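Local atomic coordinates of 33 kDa chaperonin (Thermotoga maritima, PDB entry 1VQ0), a protein that probably acts as a redox-regulated molecular chaperone, keeping thermally unfolding and oxidatively damaged proteins from aggregating irreversibly. Residues I57-V62 with E70-D75; L125-D130 with A153-V158; K270-C275 with N279-F284. All blocks are in the same frame, centred on the assembly; numbering follows the deposited sequence.

How the contacts relate
Read from the N terminus, the chain closes three loops in series, and none nests within or crosses another. Contact 1 comes first: after a turn of seven residues, strand 71-78 returns to pack on the end of helix 46-62. Contact 2 then spans 22 residues, bringing helix 149-160 against strand 123-130. The two are joined laterally, because strands 71-78 and 123-130 are antiparallel neighbours in the large mixed sheet, and Trp72 of contact 1 packs against Val127 of contact 2. Contact 3, the hairpin 270-275 with 279-284, lies apart in the zinc-binding C-terminal part, its centre about 26 Å from that of contact 1 and about 33 Å from that of contact 2.

Contact 1: residues I57-V62 with E70-D75. With EDO (1,2-ethanediol), chain F.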
loop_
_atom_site.group_PDB
_atom_site.type_symbol
_atom_site.label_atom_id
_atom_site.label_comp_id
_atom_site.label_asym_id
_atom_site.label_seq_id
_atom_site.Cartn_x
_atom_site.Cartn_y
_atom_site.Cartn_z
ATOM N N ILE A 57 17.918 -11.070 -4.186
ATOM C CA ILE A 57 19.053 -10.320 -3.593
ATOM C C ILE A 57 18.509 -9.117 -2.788
ATOM O O ILE A 57 18.849 -8.937 -1.632
ATOM C CB ILE A 57 20.048 -9.882 -4.675
ATOM C CG1 ILE A 57 20.713 -11.135 -5.289
ATOM C CG2 ILE A 57 21.114 -8.920 -4.126
ATOM C CD1 ILE A 57 21.290 -10.916 -6.697
ATOM N N GLY A 58 17.652 -8.329 -3.429
ATOM C CA GLY A 58 16.929 -7.218 -2.787
ATOM C C GLY A 58 16.353 -7.599 -1.448
ATOM O O GLY A 58 16.694 -7.004 -0.444
ATOM N N ALA A 59 15.472 -8.590 -1.443
ATOM C CA ALA A 59 14.911 -9.139 -0.210
ATOM C C ALA A 59 15.991 -9.558 0.865
ATOM O O ALA A 59 15.854 -9.255 2.063
ATOM C CB ALA A 59 13.955 -10.281 -0.539
ATOM N N ALA A 60 17.038 -10.243 0.417
ATOM C CA ALA A 60 18.132 -10.655 1.287
ATOM C C ALA A 60 18.843 -9.495 1.924
ATOM O O ALA A 60 19.203 -9.562 3.074
ATOM C CB ALA A 60 19.127 -11.452 0.541
ATOM N N LEU A 61 19.060 -8.441 1.148
ATOM C CA LEU A 61 19.822 -7.294 1.642
ATOM C C LEU A 61 19.186 -6.583 2.827
ATOM O O LEU A 61 19.901 -5.948 3.632
ATOM C CB LEU A 61 20.112 -6.305 0.502
ATOM C CG LEU A 61 21.213 -6.768 -0.467
ATOM C CD1 LEU A 61 21.243 -5.867 -1.671
ATOM C CD2 LEU A 61 22.595 -6.811 0.108
ATOM N N VAL A 62 17.853 -6.679 2.952
ATOM C CA VAL A 62 17.121 -5.984 4.041
ATOM C C VAL A 62 16.970 -6.906 5.245
ATOM O O VAL A 62 16.610 -6.430 6.304
ATOM C CB VAL A 62 15.731 -5.411 3.635
ATOM C CG1 VAL A 62 15.851 -4.430 2.428
ATOM C CG2 VAL A 62 14.813 -6.515 3.221
ATOM N N GLU A 70 9.517 -11.167 11.379
ATOM C CA GLU A 70 8.952 -10.531 10.186
ATOM C C GLU A 70 9.119 -11.356 8.924
ATOM O O GLU A 70 10.175 -11.949 8.693
ATOM C CB GLU A 70 9.565 -9.146 9.999
ATOM C CG GLU A 70 9.028 -8.429 8.746
ATOM C CD GLU A 70 9.483 -6.979 8.681
ATOM O OE1 GLU A 70 10.094 -6.530 9.632
ATOM O OE2 GLU A 70 9.275 -6.323 7.654
ATOM N N ARG A 71 8.081 -11.406 8.096
ATOM C CA ARG A 71 8.260 -11.673 6.667
ATOM C C ARG A 71 8.093 -10.375 5.867
ATOM O O ARG A 71 7.084 -9.696 5.988
ATOM C CB ARG A 71 7.236 -12.683 6.133
ATOM C CG ARG A 71 7.310 -14.014 6.758
ATOM C CD ARG A 71 6.164 -14.890 6.402
ATOM N NE ARG A 71 6.392 -16.219 6.968
ATOM C CZ ARG A 71 5.655 -17.278 6.698
ATOM N NH1 ARG A 71 4.605 -17.148 5.892
ATOM N NH2 ARG A 71 5.951 -18.454 7.249
ATOM N N TRP A 72 9.082 -10.097 5.015
ATOM C CA TRP A 72 9.181 -8.921 4.180
ATOM C C TRP A 72 9.071 -9.386 2.760
ATOM O O TRP A 72 9.864 -10.197 2.350
ATOM C CB TRP A 72 10.513 -8.310 4.437
ATOM C CG TRP A 72 10.772 -7.000 3.878
ATOM C CD1 TRP A 72 10.674 -5.805 4.541
ATOM C CD2 TRP A 72 11.187 -6.696 2.539
ATOM N NE1 TRP A 72 11.017 -4.773 3.692
ATOM C CE2 TRP A 72 11.329 -5.302 2.454
ATOM C CE3 TRP A 72 11.520 -7.474 1.408
ATOM C CZ2 TRP A 72 11.792 -4.669 1.293
ATOM C CZ3 TRP A 72 11.924 -6.852 0.273
ATOM C CH2 TRP A 72 12.097 -5.463 0.227
ATOM N N THR A 73 8.073 -8.892 2.002
ATOM C CA THR A 73 7.830 -9.352 0.630
ATOM C C THR A 73 7.897 -8.196 -0.379
ATOM O O THR A 73 7.154 -7.189 -0.275
ATOM C CB THR A 73 6.462 -10.000 0.508
ATOM O OG1 THR A 73 6.300 -11.046 1.474
ATOM C CG2 THR A 73 6.246 -10.657 -0.865
ATOM N N LEU A 74 8.740 -8.376 -1.397
ATOM C CA LEU A 74 8.776 -7.495 -2.587
ATOM C C LEU A 74 7.918 -8.101 -3.672
ATOM O O LEU A 74 8.163 -9.183 -4.112
ATOM C CB LEU A 74 10.175 -7.409 -3.105
ATOM C CG LEU A 74 10.561 -6.741 -4.389
ATOM C CD1 LEU A 74 10.146 -5.269 -4.122
ATOM C CD2 LEU A 74 12.054 -6.881 -4.518
ATOM N N ASP A 75 6.907 -7.356 -4.077
ATOM C CA ASP A 75 5.969 -7.740 -5.104
ATOM C C ASP A 75 5.953 -6.641 -6.223
ATOM O O ASP A 75 5.419 -5.555 -6.056
ATOM C CB ASP A 75 4.588 -7.884 -4.467
ATOM C CG ASP A 75 3.537 -8.206 -5.450
ATOM O OD1 ASP A 75 3.878 -8.655 -6.534
ATOM O OD2 ASP A 75 2.328 -8.051 -5.230
HETATM C C1 EDO F . 12.447 -2.977 5.904
HETATM O O1 EDO F . 11.576 -2.214 5.094
HETATM C C2 EDO F . 13.040 -2.296 7.138
HETATM O O2 EDO F . 13.726 -1.051 6.881
#
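Val62 and Trp72 carry this contact, with Ala59 supporting them from one helical turn earlier. The methyl CG2 of Val62 stands almost squarely over one indole face: it is 3.7 Å from the centroid of the six-membered ring of Trp72 and 12° off the ring normal, a CH-pi contact. Two torsions arrange this. In Val62, CG2 takes the position between the backbone N and the carbonyl carbon, while CG1 turns away to meet Phe156. In Trp72, CG lies anti to the backbone N (chi1 -170°), which carries the indole out from the strand towards the helix, and the two side chains cross at about a right angle. Further along the ring, Trp72 CZ3 approaches Ala59 CA at 3.8 Å and Ala59 CB at 4.1 Å, so the small alanine lets the indole come close to the helix backbone.

The one polar atom of the indole points elsewhere. Trp72 NE1 donates to O1 of a bound 1,2-ethanediol at 3.0 Å, and Arg25 and Glu160 also hold this molecule, which probably came from the crystallisation liquor. Trp72 thus sits in a buried layer between helix 46-62 and the large sheet: Val127 of strand 123-130 packs from the ring side away from Val62, while Leu152 and Phe156 of helix 149-160 add further apolar contacts.

Contact 2: residues L125-D130 with A153-V158; sequences LRVVRD and AYYFAV
A helix packed on the face of the large mixed sheet is the element at work here: Tyr155 of helix 149-160 lays its ring on Val127 of strand 123-130, and Leu125 packs on its CB. The two strand residues are two apart and both point at the helix, so they act on the same tyrosine at different heights. Val127 covers the ring face. Its CG2 lies 3.8 Å from the centroid of the Tyr155 ring and only 5° off the normal, a CH-pi contact, while Val127 CB is 3.7 Å from Tyr155 CE1 and Val127 CG1 follows the ring outward to Tyr155 OH at 3.8 Å. Nearer the helix, Leu125 CD2 packs on Tyr155 CB at 3.9 Å.

Tyr155 reaches from helix to sheet because its chi1 of 159° swings the ring to the far side from the backbone N, and it crosses both aliphatic side chains at about a right angle. Its neighbour Phe156 turns a face to the same ring, with Tyr155 CE2 lying 3.7 Å above the Phe156 ring plane. On another side of the helix, Tyr154 and Val158 pack on Phe137 of the second subunit, so the helix also takes part in the dimer.

Polar chemistry is confined to the end of the tyrosine. A water donates to Val127 O at 2.7 Å and, at a longer 3.3 Å, to Tyr155 OH, which is also hydrogen-bonded to Glu160 OE2. A buried hydroxyl is therefore satisfied without a direct polar link between strand and helix, and the contact itself rests on methyl groups against an aromatic face, with the water as its polar bridge.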
loop_
_atom_site.group_PDB
_atom_site.type_symbol
_atom_site.label_atom_id
_atom_site.label_comp_id
_atom_site.label_asym_id
_atom_site.label_seq_id
_atom_site.Cartn_x
_atom_site.Cartn_y
_atom_site.Cartn_z
ATOM N N LEU A 125 5.747 -1.294 -7.698
ATOM C CA LEU A 125 6.438 -2.066 -6.700
ATOM C C LEU A 125 5.727 -1.935 -5.348
ATOM O O LEU A 125 5.407 -0.857 -4.933
ATOM C CB LEU A 125 7.881 -1.605 -6.624
ATOM C CG LEU A 125 8.814 -2.212 -5.570
ATOM C CD1 LEU A 125 10.276 -1.913 -5.961
ATOM C CD2 LEU A 125 8.552 -1.635 -4.246
ATOM N N ARG A 126 5.465 -3.085 -4.737
ATOM C CA ARG A 126 4.864 -3.268 -3.423
ATOM C C ARG A 126 5.840 -3.900 -2.452
ATOM O O ARG A 126 6.566 -4.788 -2.827
ATOM C CB ARG A 126 3.620 -4.188 -3.495
ATOM C CG ARG A 126 2.467 -3.496 -3.990
ATOM C CD ARG A 126 1.145 -4.233 -3.992
ATOM N NE ARG A 126 1.188 -5.255 -4.981
ATOM C CZ ARG A 126 0.743 -5.185 -6.213
ATOM N NH1 ARG A 126 0.150 -4.129 -6.677
ATOM N NH2 ARG A 126 0.870 -6.246 -6.980
ATOM N N VAL A 127 5.825 -3.407 -1.218
ATOM C CA VAL A 127 6.498 -4.031 -0.077
ATOM C C VAL A 127 5.476 -4.314 1.017
ATOM O O VAL A 127 4.784 -3.401 1.508
ATOM C CB VAL A 127 7.691 -3.234 0.401
ATOM C CG1 VAL A 127 8.310 -3.832 1.701
ATOM C CG2 VAL A 127 8.711 -3.165 -0.742
ATOM N N VAL A 128 5.373 -5.601 1.340
ATOM C CA VAL A 128 4.504 -6.140 2.413
ATOM C C VAL A 128 5.358 -6.454 3.627
ATOM O O VAL A 128 6.341 -7.178 3.533
ATOM C CB VAL A 128 3.790 -7.400 1.957
ATOM C CG1 VAL A 128 2.792 -7.871 2.935
ATOM C CG2 VAL A 128 3.103 -7.111 0.616
ATOM N N ARG A 129 5.005 -5.846 4.749
ATOM C CA ARG A 129 5.690 -6.076 6.001
ATOM C C ARG A 129 4.746 -6.804 6.953
ATOM O O ARG A 129 3.787 -6.267 7.464
ATOM C CB ARG A 129 6.130 -4.778 6.585
ATOM C CG ARG A 129 7.348 -4.209 5.892
ATOM C CD ARG A 129 8.525 -4.291 6.876
ATOM N NE ARG A 129 8.780 -3.038 7.462
ATOM C CZ ARG A 129 9.497 -2.779 8.542
ATOM N NH1 ARG A 129 10.060 -3.639 9.362
ATOM N NH2 ARG A 129 9.596 -1.543 8.849
ATOM N N ASP A 130 5.030 -8.061 7.143
ATOM C CA ASP A 130 4.176 -8.927 7.938
ATOM C C ASP A 130 4.874 -9.152 9.325
ATOM O O ASP A 130 5.808 -9.931 9.462
ATOM C CB ASP A 130 3.990 -10.214 7.133
ATOM C CG ASP A 130 3.172 -11.206 7.834
ATOM O OD1 ASP A 130 2.641 -10.868 8.927
ATOM O OD2 ASP A 130 3.058 -12.355 7.387
ATOM N N ALA A 153 15.375 1.159 -4.075
ATOM C CA ALA A 153 15.928 2.414 -3.482
ATOM C C ALA A 153 14.885 3.527 -3.375
ATOM O O ALA A 153 14.790 4.159 -2.376
ATOM C CB ALA A 153 17.155 2.897 -4.267
ATOM N N TYR A 154 14.049 3.686 -4.406
ATOM C CA TYR A 154 12.978 4.685 -4.394
ATOM C C TYR A 154 11.860 4.377 -3.387
ATOM O O TYR A 154 11.354 5.282 -2.720
ATOM C CB TYR A 154 12.426 4.862 -5.796
ATOM C CG TYR A 154 11.334 5.876 -5.990
ATOM C CD1 TYR A 154 11.583 7.233 -5.937
ATOM C CD2 TYR A 154 10.053 5.460 -6.275
ATOM C CE1 TYR A 154 10.552 8.159 -6.104
ATOM C CE2 TYR A 154 9.046 6.335 -6.467
ATOM C CZ TYR A 154 9.278 7.663 -6.396
ATOM O OH TYR A 154 8.214 8.457 -6.593
ATOM N N TYR A 155 11.476 3.121 -3.278
ATOM C CA TYR A 155 10.572 2.676 -2.210
ATOM C C TYR A 155 11.140 3.187 -0.849
ATOM O O TYR A 155 10.458 3.923 -0.061
ATOM C CB TYR A 155 10.385 1.148 -2.200
ATOM C CG TYR A 155 9.905 0.719 -0.873
ATOM C CD1 TYR A 155 8.538 0.781 -0.553
ATOM C CD2 TYR A 155 10.816 0.281 0.120
ATOM C CE1 TYR A 155 8.082 0.433 0.744
ATOM C CE2 TYR A 155 10.393 -0.031 1.413
ATOM C CZ TYR A 155 9.027 0.024 1.738
ATOM O OH TYR A 155 8.602 -0.256 3.024
ATOM N N PHE A 156 12.410 2.876 -0.601
ATOM C CA PHE A 156 12.984 3.254 0.701
ATOM C C PHE A 156 12.981 4.772 0.908
ATOM O O PHE A 156 12.474 5.243 1.941
ATOM C CB PHE A 156 14.365 2.591 0.960
ATOM C CG PHE A 156 14.250 1.160 1.455
ATOM C CD1 PHE A 156 13.923 0.904 2.786
ATOM C CD2 PHE A 156 14.468 0.054 0.592
ATOM C CE1 PHE A 156 13.798 -0.435 3.250
ATOM C CE2 PHE A 156 14.317 -1.274 1.066
ATOM C CZ PHE A 156 13.981 -1.509 2.372
ATOM N N ALA A 157 13.481 5.537 -0.076
ATOM C CA ALA A 157 13.486 6.998 0.016
ATOM C C ALA A 157 12.062 7.587 0.280
ATOM O O ALA A 157 11.867 8.420 1.165
ATOM C CB ALA A 157 14.154 7.661 -1.249
ATOM N N VAL A 158 11.065 7.098 -0.423
ATOM C CA VAL A 158 9.759 7.719 -0.361
ATOM C C VAL A 158 8.871 7.124 0.724
ATOM O O VAL A 158 8.309 7.898 1.449
ATOM C CB VAL A 158 9.019 7.673 -1.715
ATOM C CG1 VAL A 158 7.542 8.089 -1.524
ATOM C CG2 VAL A 158 9.666 8.638 -2.705
HETATM O O HOH W 1 5.616 -1.580 3.291
#

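Contact 3: residues K270-C275 with N279-F284; sequences KGEVVC and NTRYVF. With ZN (zinc ion), chain C.
Glu272 reaches diagonally across to Arg281, two residues before its own cross-strand partner Val283. Starting at the backbone, Glu272 CB passes Tyr282 O at 4.0 Å. CG, anti to the carbonyl carbon (chi1 -46°), leads into an extended chain, and Glu272 CD comes within 3.8 Å of Arg281 CD. At the tip, OE2 only grazes Val283 CG2, whereas Glu272 OE1 receives Arg281 NH1 at 2.6 Å in a salt bridge. The bond is bent (138° at the hydrogen), and the carboxylate and guanidinium planes stand 57° apart. A lysine in place of Glu272 would probably leave Arg281 without its carboxylate mate and set two positive charges side by side.

These strands, 271-274 and 281-284, form an antiparallel hairpin beside the four-cysteine zinc site: Cys275 SG binds the zinc ion at 2.3 Å, with Cys243, Cys245 and Cys278 completing it. Cys275 N also donates to Thr280 O, and Asn279 N to Cys275 O, bonding the turn just beside the metal. On the face shared by Glu272, Val274 CG2 covers one side of the Arg281 guanidinium, 3.4 Å from Arg281 NH1; on the other face, Val273, Tyr282 and Phe284 pack on helix 247-255.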
loop_
_atom_site.group_PDB
_atom_site.type_symbol
_atom_site.label_atom_id
_atom_site.label_comp_id
_atom_site.label_asym_id
_atom_site.label_seq_id
_atom_site.Cartn_x
_atom_site.Cartn_y
_atom_site.Cartn_z
ATOM N N LYS A 270 -6.598 -38.440 -9.717
ATOM C CA LYS A 270 -5.616 -37.763 -8.847
ATOM C C LYS A 270 -5.788 -36.234 -8.707
ATOM O O LYS A 270 -6.407 -35.569 -9.552
ATOM C CB LYS A 270 -4.194 -38.036 -9.347
ATOM C CG LYS A 270 -3.900 -37.438 -10.713
ATOM C CD LYS A 270 -2.457 -37.678 -11.130
ATOM C CE LYS A 270 -2.122 -36.940 -12.411
ATOM N NZ LYS A 270 -1.479 -37.859 -13.381
ATOM N N GLY A 271 -5.198 -35.695 -7.638
ATOM C CA GLY A 271 -5.149 -34.261 -7.395
ATOM C C GLY A 271 -3.720 -33.791 -7.123
ATOM O O GLY A 271 -2.942 -34.463 -6.412
ATOM N N GLU A 272 -3.370 -32.638 -7.693
ATOM C CA GLU A 272 -2.060 -32.051 -7.470
ATOM C C GLU A 272 -2.142 -30.625 -6.950
ATOM O O GLU A 272 -2.939 -29.845 -7.412
ATOM C CB GLU A 272 -1.208 -32.086 -8.733
ATOM C CG GLU A 272 -1.236 -33.435 -9.448
ATOM C CD GLU A 272 -0.110 -33.583 -10.458
ATOM O OE1 GLU A 272 0.517 -32.556 -10.799
ATOM O OE2 GLU A 272 0.153 -34.722 -10.910
ATOM N N VAL A 273 -1.322 -30.351 -5.946
ATOM C CA VAL A 273 -1.040 -29.027 -5.440
ATOM C C VAL A 273 0.462 -28.772 -5.628
ATOM O O VAL A 273 1.289 -29.555 -5.227
ATOM C CB VAL A 273 -1.409 -28.889 -3.935
ATOM C CG1 VAL A 273 -1.272 -27.430 -3.453
ATOM C CG2 VAL A 273 -2.828 -29.360 -3.685
ATOM N N VAL A 274 0.779 -27.659 -6.266
ATOM C CA VAL A 274 2.146 -27.231 -6.504
ATOM C C VAL A 274 2.319 -25.923 -5.714
ATOM O O VAL A 274 1.590 -24.980 -5.905
ATOM C CB VAL A 274 2.401 -26.967 -7.995
ATOM C CG1 VAL A 274 3.808 -26.444 -8.211
ATOM C CG2 VAL A 274 2.144 -28.203 -8.827
ATOM N N CYS A 275 3.275 -25.903 -4.804
ATOM C CA CYS A 275 3.620 -24.714 -4.038
ATOM C C CYS A 275 4.261 -23.694 -4.977
ATOM O O CYS A 275 5.228 -23.989 -5.702
ATOM C CB CYS A 275 4.598 -25.066 -2.927
ATOM S SG CYS A 275 5.217 -23.595 -2.116
ATOM N N ASN A 279 7.893 -24.635 -5.884
ATOM C CA ASN A 279 7.553 -25.562 -6.952
ATOM C C ASN A 279 7.584 -27.048 -6.490
ATOM O O ASN A 279 7.746 -27.943 -7.287
ATOM C CB ASN A 279 8.503 -25.384 -8.140
ATOM C CG ASN A 279 7.930 -25.938 -9.446
ATOM O OD1 ASN A 279 6.735 -26.111 -9.570
ATOM N ND2 ASN A 279 8.785 -26.179 -10.410
ATOM N N THR A 280 7.436 -27.293 -5.200
ATOM C CA THR A 280 7.145 -28.628 -4.711
ATOM C C THR A 280 5.695 -29.007 -5.046
ATOM O O THR A 280 4.751 -28.242 -4.778
ATOM C CB THR A 280 7.367 -28.724 -3.225
ATOM O OG1 THR A 280 8.724 -28.406 -2.944
ATOM C CG2 THR A 280 7.191 -30.205 -2.741
ATOM N N ARG A 281 5.578 -30.194 -5.636
ATOM C CA ARG A 281 4.330 -30.837 -6.032
ATOM C C ARG A 281 3.904 -31.896 -5.009
ATOM O O ARG A 281 4.707 -32.682 -4.536
ATOM C CB ARG A 281 4.511 -31.530 -7.378
ATOM C CG ARG A 281 3.225 -32.140 -7.978
ATOM C CD ARG A 281 3.443 -32.842 -9.376
ATOM N NE ARG A 281 4.199 -31.968 -10.265
ATOM C CZ ARG A 281 3.670 -30.969 -10.998
ATOM N NH1 ARG A 281 2.357 -30.749 -11.027
ATOM N NH2 ARG A 281 4.467 -30.192 -11.734
ATOM N N TYR A 282 2.611 -31.901 -4.733
ATOM C CA TYR A 282 1.975 -32.767 -3.784
ATOM C C TYR A 282 0.864 -33.502 -4.528
ATOM O O TYR A 282 -0.075 -32.877 -5.022
ATOM C CB TYR A 282 1.389 -31.919 -2.638
ATOM C CG TYR A 282 2.434 -31.236 -1.793
ATOM C CD1 TYR A 282 2.924 -29.985 -2.121
ATOM C CD2 TYR A 282 2.957 -31.856 -0.674
ATOM C CE1 TYR A 282 3.871 -29.374 -1.330
ATOM C CE2 TYR A 282 3.912 -31.261 0.095
ATOM C CZ TYR A 282 4.380 -30.026 -0.225
ATOM O OH TYR A 282 5.329 -29.447 0.562
ATOM N N VAL A 283 0.986 -34.825 -4.600
ATOM C CA VAL A 283 0.061 -35.671 -5.367
ATOM C C VAL A 283 -0.786 -36.475 -4.396
ATOM O O VAL A 283 -0.282 -37.061 -3.455
ATOM C CB VAL A 283 0.824 -36.626 -6.335
ATOM C CG1 VAL A 283 -0.131 -37.555 -7.112
ATOM C CG2 VAL A 283 1.690 -35.852 -7.322
ATOM N N PHE A 284 -2.086 -36.506 -4.667
ATOM C CA PHE A 284 -3.097 -37.129 -3.798
ATOM C C PHE A 284 -3.878 -38.185 -4.573
ATOM O O PHE A 284 -4.331 -37.937 -5.698
ATOM C CB PHE A 284 -4.059 -36.062 -3.241
ATOM C CG PHE A 284 -3.451 -35.198 -2.180
ATOM C CD1 PHE A 284 -2.712 -34.070 -2.525
ATOM C CD2 PHE A 284 -3.606 -35.508 -0.844
ATOM C CE1 PHE A 284 -2.132 -33.285 -1.560
ATOM C CE2 PHE A 284 -3.038 -34.710 0.141
ATOM C CZ PHE A 284 -2.302 -33.600 -0.215
HETATM ZN ZN ZN C . 6.931 -24.497 -0.890
#